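Local coordinates for protein cellulose 1,4-beta-cellobiosidase (Thermobifida fusca, PDB 4JJJ) that probably hydrolyses beta-1,4-linked glucose chains of cellulose to release cellobiose, this chain being the family 48 glycoside hydrolase catalytic module of a larger secreted enzyme, at residues Leu28-His32 against Asp151-Val155; Val34-Glu40 against Glu616-Phe620. The protein carries 1 engineered substitution. One frame throughout, in Å; residues are numbered along the deposited sequence. Where two conformers were deposited one is given.

Interaction 1. Residues Leu28-His32 against Asp151-Val155; sequences LVPYH and DVDNV. With ZN (zinc ion), chain B; BGC (beta-D-glucopyranose), chain C.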
# COMPACT_ATOMS: atom_id res chain seq x y z
N LEU A 28 -4.87 -0.81 20.71
CA LEU A 28 -4.59 0.44 20.03
C LEU A 28 -4.76 0.30 18.51
O LEU A 28 -4.31 -0.66 17.93
CB LEU A 28 -3.16 0.87 20.33
CG LEU A 28 -2.82 1.05 21.79
CD1 LEU A 28 -1.39 1.40 21.94
CD2 LEU A 28 -3.65 2.09 22.42
N VAL A 29 -5.37 1.32 17.96
CA VAL A 29 -5.55 1.45 16.51
C VAL A 29 -4.88 2.76 16.07
O VAL A 29 -5.28 3.86 16.47
CB VAL A 29 -7.03 1.45 16.13
CG1 VAL A 29 -7.23 1.65 14.58
CG2 VAL A 29 -7.69 0.18 16.55
N PRO A 30 -3.81 2.66 15.27
CA PRO A 30 -3.13 3.89 14.85
C PRO A 30 -3.94 4.65 13.82
O PRO A 30 -4.64 4.03 13.01
CB PRO A 30 -1.85 3.39 14.16
CG PRO A 30 -2.24 2.04 13.63
CD PRO A 30 -3.14 1.47 14.75
N TYR A 31 -3.87 5.95 13.85
CA TYR A 31 -4.40 6.80 12.79
C TYR A 31 -3.40 6.89 11.69
O TYR A 31 -2.22 6.70 11.89
CB TYR A 31 -4.65 8.19 13.35
CG TYR A 31 -5.71 8.34 14.45
CD1 TYR A 31 -7.03 7.90 14.26
CD2 TYR A 31 -5.40 8.97 15.62
CE1 TYR A 31 -8.01 8.14 15.21
CE2 TYR A 31 -6.37 9.17 16.58
CZ TYR A 31 -7.64 8.75 16.34
OH TYR A 31 -8.64 8.99 17.33
N HIS A 32 -3.86 7.32 10.50
CA HIS A 32 -2.94 7.64 9.39
C HIS A 32 -1.95 8.73 9.83
O HIS A 32 -0.77 8.67 9.60
CB HIS A 32 -3.71 8.04 8.15
CG HIS A 32 -2.78 8.49 7.05
ND1 HIS A 32 -2.02 7.59 6.31
CD2 HIS A 32 -2.53 9.71 6.54
CE1 HIS A 32 -1.32 8.25 5.43
NE2 HIS A 32 -1.62 9.54 5.51
N ASP A 151 -12.14 3.71 8.98
CA ASP A 151 -12.48 5.02 9.49
C ASP A 151 -12.47 4.93 11.03
O ASP A 151 -13.41 4.42 11.56
CB ASP A 151 -13.83 5.45 8.96
CG ASP A 151 -14.26 6.80 9.42
OD1 ASP A 151 -13.55 7.53 10.17
OD2 ASP A 151 -15.32 7.31 8.85
N VAL A 152 -11.36 5.32 11.64
CA VAL A 152 -11.13 5.04 13.08
C VAL A 152 -12.08 5.83 14.03
O VAL A 152 -12.55 5.26 14.97
CB VAL A 152 -9.65 5.30 13.41
CG1 VAL A 152 -9.41 4.89 14.90
CG2 VAL A 152 -8.74 4.46 12.55
N ASP A 153 -12.30 7.10 13.74
CA ASP A 153 -13.20 7.94 14.55
C ASP A 153 -14.61 7.97 13.97
O ASP A 153 -15.46 8.72 14.47
CB ASP A 153 -12.63 9.33 14.63
CG ASP A 153 -11.41 9.43 15.60
OD1 ASP A 153 -11.17 8.47 16.34
OD2 ASP A 153 -10.74 10.47 15.47
N ASN A 154 -14.90 7.23 12.92
CA ASN A 154 -16.24 7.27 12.30
C ASN A 154 -16.59 8.65 11.82
O ASN A 154 -17.72 9.12 11.96
CB ASN A 154 -17.34 6.70 13.23
CG ASN A 154 -18.51 6.06 12.45
OD1 ASN A 154 -18.31 5.39 11.43
ND2 ASN A 154 -19.75 6.16 13.00
N VAL A 155 -15.62 9.33 11.21
CA VAL A 155 -15.90 10.65 10.73
C VAL A 155 -16.91 10.66 9.63
O VAL A 155 -17.72 11.61 9.55
CB VAL A 155 -14.63 11.40 10.37
CG1 VAL A 155 -14.07 10.89 9.12
CG2 VAL A 155 -14.94 12.85 10.41
ZN ZN B . -10.42 12.03 14.93
C2 BGC C . 0.95 8.13 1.94
C3 BGC C . 1.00 6.61 2.07
C4 BGC C . 0.98 5.95 0.66
C5 BGC C . 1.99 6.61 -0.31
C6 BGC C . 1.82 6.07 -1.71
C1 BGC C . 2.01 8.66 1.00
O2 BGC C . 1.16 8.73 3.21
O3 BGC C . -0.12 6.20 2.88
O4 BGC C . 1.26 4.54 0.82
O5 BGC C . 1.78 8.03 -0.28
O6 BGC C . 0.50 6.28 -2.18
O HOH W 1 -10.13 13.72 16.25
O HOH W 2 -11.71 12.75 13.46
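Tyr-31 reaches across to the loop 151-155 and ends in a hydrogen bond from its hydroxyl OH to Asp-153 OD1, 2.8 Å long. The acceptor offers its syn lone pair and lies at the ring edge, near the ring plane, while the ring and carboxylate planes stand 78° apart. The other oxygen, OD2, binds a zinc ion, so the two oxygens divide the work: one is held by the phenol, the other faces the metal. A tyrosine suits this place because its ring is long enough to pack on Val-152, Tyr-31 CE1 lying 3.6 Å from Val-152 CG1, and still donate from its far end.

Val-152 splits its branches between two neighbours. Its CG1, anti to the backbone N (chi1 -175°), meets the tyrosine, whereas Val-152 CG2 lies 3.8 Å from Val-29 CG1, the two valines running past one another in opposite senses. Replacing Tyr-31 by a phenylalanine would probably keep the packing on Val-152 but take the hydroxyl donor from Asp-153 OD1, leaving that oxygen to Arg-22 alone among the partners described here.

Further out, Arg-22 forms a salt bridge with Asp-153 OD1, and His-46, stacked on the Tyr-31 ring, supplies ND1 to the same zinc ion. Two waters add to these ligands, their oxygens 2.1 and 2.2 Å from the zinc ion. Tyrosine and arginine thus act as second-shell groups of a His-Asp zinc site, placed where the end of the hairpin 21-30 meets the loop following strand 149-151.

Interaction 2. Residues Val34-Glu40 against Glu616-Phe620; sequences VETMIVE and ERHRF. With ZN (zinc ion), chain Y; GLC (alpha-D-glucopyranose), chain D; BGC (beta-D-glucopyranose), chain E; BGC (beta-D-glucopyranose), chain C.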
# COMPACT_ATOMS: atom_id res chain seq x y z
N VAL A 34 -1.55 12.21 13.00
CA VAL A 34 -2.07 12.95 14.13
C VAL A 34 -3.05 14.04 13.68
O VAL A 34 -4.20 14.14 14.22
CB VAL A 34 -0.92 13.56 14.97
CG1 VAL A 34 -1.48 14.52 15.99
CG2 VAL A 34 -0.10 12.51 15.67
N GLU A 35 -2.67 14.74 12.63
CA GLU A 35 -3.45 15.81 12.03
C GLU A 35 -4.57 15.19 11.21
O GLU A 35 -4.35 14.18 10.55
CB GLU A 35 -2.54 16.76 11.18
CG GLU A 35 -1.40 17.43 11.90
CD GLU A 35 -0.21 16.48 12.16
OE1 GLU A 35 -0.07 15.46 11.44
OE2 GLU A 35 0.55 16.88 13.10
N THR A 36 -5.76 15.81 11.21
CA THR A 36 -6.89 15.29 10.53
C THR A 36 -7.02 15.67 9.07
O THR A 36 -7.53 14.90 8.30
CB THR A 36 -8.16 15.63 11.29
OG1 THR A 36 -8.16 17.05 11.57
CG2 THR A 36 -8.29 14.78 12.53
N MET A 37 -6.56 16.87 8.71
CA MET A 37 -6.75 17.38 7.29
C MET A 37 -5.56 17.00 6.43
O MET A 37 -4.53 17.72 6.41
CB MET A 37 -7.06 18.86 7.22
CG MET A 37 -7.39 19.36 5.79
SD MET A 37 -8.21 20.96 5.76
CE MET A 37 -8.36 21.18 4.01
N ILE A 38 -5.74 15.91 5.70
CA ILE A 38 -4.70 15.35 4.90
C ILE A 38 -5.37 14.49 3.85
O ILE A 38 -6.23 13.67 4.15
CB ILE A 38 -3.68 14.52 5.78
CG1 ILE A 38 -2.55 13.94 4.90
CG2 ILE A 38 -4.36 13.47 6.60
CD1 ILE A 38 -1.38 13.54 5.77
N VAL A 39 -4.96 14.69 2.58
CA VAL A 39 -5.61 14.05 1.47
C VAL A 39 -4.51 13.59 0.46
O VAL A 39 -3.84 14.41 -0.20
CB VAL A 39 -6.62 14.98 0.73
CG1 VAL A 39 -7.28 14.29 -0.41
CG2 VAL A 39 -7.63 15.53 1.81
N GLU A 40 -4.26 12.27 0.43
CA GLU A 40 -3.10 11.79 -0.35
C GLU A 40 -3.23 10.37 -0.83
O GLU A 40 -2.78 10.02 -1.92
CB GLU A 40 -1.77 12.02 0.38
CG GLU A 40 -1.63 11.32 1.73
CD GLU A 40 -0.51 11.90 2.63
OE1 GLU A 40 -0.04 13.01 2.36
OE2 GLU A 40 -0.15 11.09 3.53
N GLU A 616 3.35 21.03 9.61
CA GLU A 616 4.38 20.12 10.06
C GLU A 616 3.63 18.85 10.49
O GLU A 616 3.06 18.81 11.61
CB GLU A 616 5.28 20.68 11.15
CG GLU A 616 6.11 21.85 10.64
CD GLU A 616 7.37 22.14 11.32
OE1 GLU A 616 7.79 21.34 12.16
OE2 GLU A 616 7.99 23.15 10.86
N ARG A 617 3.54 17.83 9.59
CA ARG A 617 2.66 16.71 9.81
C ARG A 617 3.41 15.52 10.49
O ARG A 617 4.62 15.32 10.27
CB ARG A 617 2.09 16.21 8.45
CG ARG A 617 1.01 17.16 7.94
CD ARG A 617 0.80 16.99 6.50
NE ARG A 617 -0.51 17.53 6.08
CZ ARG A 617 -0.97 17.41 4.83
NH1 ARG A 617 -0.19 16.97 3.84
NH2 ARG A 617 -2.22 17.79 4.55
N HIS A 618 2.64 14.75 11.22
CA HIS A 618 3.11 13.55 11.96
C HIS A 618 2.28 12.38 11.43
O HIS A 618 1.31 11.91 12.02
CB HIS A 618 2.92 13.81 13.44
CG HIS A 618 3.70 15.00 13.89
ND1 HIS A 618 3.13 16.23 13.84
CD2 HIS A 618 4.97 15.20 14.34
CE1 HIS A 618 4.00 17.15 14.23
NE2 HIS A 618 5.11 16.55 14.58
N ARG A 619 2.69 11.81 10.28
CA ARG A 619 2.16 10.59 9.68
C ARG A 619 2.68 9.42 10.47
O ARG A 619 3.85 9.32 10.71
CB ARG A 619 2.57 10.44 8.23
CG ARG A 619 1.97 11.55 7.32
CD ARG A 619 2.63 11.38 5.92
NE ARG A 619 2.08 12.36 4.97
CZ ARG A 619 2.53 13.59 4.82
NH1 ARG A 619 3.52 14.05 5.54
NH2 ARG A 619 1.95 14.34 3.90
N PHE A 620 1.78 8.56 10.85
CA PHE A 620 2.19 7.38 11.68
C PHE A 620 3.35 6.58 11.07
O PHE A 620 4.36 6.30 11.72
CB PHE A 620 1.02 6.50 11.97
CG PHE A 620 1.33 5.34 12.90
CD1 PHE A 620 1.49 5.56 14.28
CD2 PHE A 620 1.53 4.04 12.45
CE1 PHE A 620 1.79 4.54 15.17
CE2 PHE A 620 1.85 3.02 13.33
CZ PHE A 620 1.99 3.26 14.69
ZN ZN Y . 9.80 23.07 11.50
C1 GLC D . 3.78 13.45 -0.39
C2 GLC D . 3.41 12.50 -1.46
C3 GLC D . 2.35 11.49 -0.96
C4 GLC D . 2.85 10.77 0.30
C5 GLC D . 3.29 11.85 1.28
C6 GLC D . 3.92 11.36 2.55
O1 GLC D . 2.59 14.08 -0.14
O2 GLC D . 2.72 13.26 -2.55
O3 GLC D . 1.96 10.60 -1.98
O4 GLC D . 1.76 10.04 0.91
O5 GLC D . 4.29 12.69 0.69
O6 GLC D . 5.10 10.70 2.24
C2 BGC E . 3.61 12.12 -1.75
C3 BGC E . 2.55 11.17 -1.21
C4 BGC E . 2.90 10.71 0.21
C5 BGC E . 3.36 11.82 1.18
C6 BGC E . 4.01 11.29 2.45
C1 BGC E . 3.94 13.20 -0.75
O1 BGC E . 5.02 14.00 -1.33
O2 BGC E . 3.03 12.66 -2.99
O3 BGC E . 2.39 10.04 -2.07
O4 BGC E . 1.81 10.04 0.84
O5 BGC E . 4.33 12.65 0.54
O6 BGC E . 5.22 10.62 2.21
C2 BGC C . 0.95 8.13 1.94
C3 BGC C . 1.00 6.61 2.07
C4 BGC C . 0.98 5.95 0.66
C5 BGC C . 1.99 6.61 -0.31
C6 BGC C . 1.82 6.07 -1.71
C1 BGC C . 2.01 8.66 1.00
O2 BGC C . 1.16 8.73 3.21
O3 BGC C . -0.12 6.20 2.88
O4 BGC C . 1.26 4.54 0.82
O5 BGC C . 1.78 8.03 -0.28
O6 BGC C . 0.50 6.28 -2.18
O HOH W 3 -2.41 18.43 7.96
O HOH W 4 -3.02 16.81 2.00
O HOH W 5 -0.67 15.45 1.39
O HOH W 6 10.88 21.41 11.01
O HOH W 7 10.28 23.66 13.39
O HOH W 8 10.56 24.57 10.53
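Val-34 and His-618 join the two loops through their backbones, Val-34 N donating to His-618 O at 3.0 Å, and the valine CG2 rests against the histidine CB. Glu-35 then grips His-618 twice. Its OE1 accepts from the backbone N, and its OE2 accepts from His-618 ND1 at 2.8 Å through the syn lone pair, in the plane of the imidazole and nearly straight (175°). A bend at chi2 (76°) folds the glutamate so that both oxygens face the one residue, and its length lets it serve both donors. Asp-537 accepts from the ring's other nitrogen, NE2, and the two ring bonds together fix the rotation of the imidazole.

Met-37 contributes its carbonyl, which receives Arg-617 NH2 at 3.0 Å and also a water that bridges to Arg-617 NE. Ile-38 lies over one face of that guanidinium, with Ile-38 CG1 3.8 Å from Arg-617 CZ, so an apolar branch covers the flat cation while its edge nitrogens serve polar partners, among them Glu-545 in a salt bridge. Here, at the approach to helix 620-637 of the (alpha/alpha)6 barrel, the two loops line a glucan-binding pocket. Val-39 N gives its hydrogen to a water also held by Arg-617 NH2.

Glu-40 meets Arg-619 side-on in a two-bond salt bridge, Glu-40 OE1 to Arg-619 NH2 at 2.8 Å and OE2 to NE at 2.9 Å, with carboxylate and guanidinium 7° from coplanar. Beyond this pair sits the sugar: Glu-40 OE2 also accepts from O2 of the chain C glucose at 2.7 Å, and C6 of the neighbouring glucose, modelled as either anomer, lies over a face of the Arg-619 guanidinium.

Interactions 1 and 2 lie about 12 Å apart between centres and are tied together by residues 28-40, which first meet the zinc-binding loop 151-155 and then the approach to helix 620-637. His-32 is the main joint: its O lies 2.8 Å from Phe-620 N, a probable hydrogen bond, and its NE2 lies 2.9 Å from Glu-40 OE2, probably another. Pro-30 CB packs on Phe-620 CE2 at 3.8 Å. Both interactions reach the chain C glucose, His-32 through CE1, 3.4 Å from the sugar's O2, and that sugar is also hydrogen-bonded to Glu-51, the predicted proton donor. His-46, a zinc ligand beside interaction 1, hydrogen-bonds Val-34 O, connecting the metal site with interaction 2.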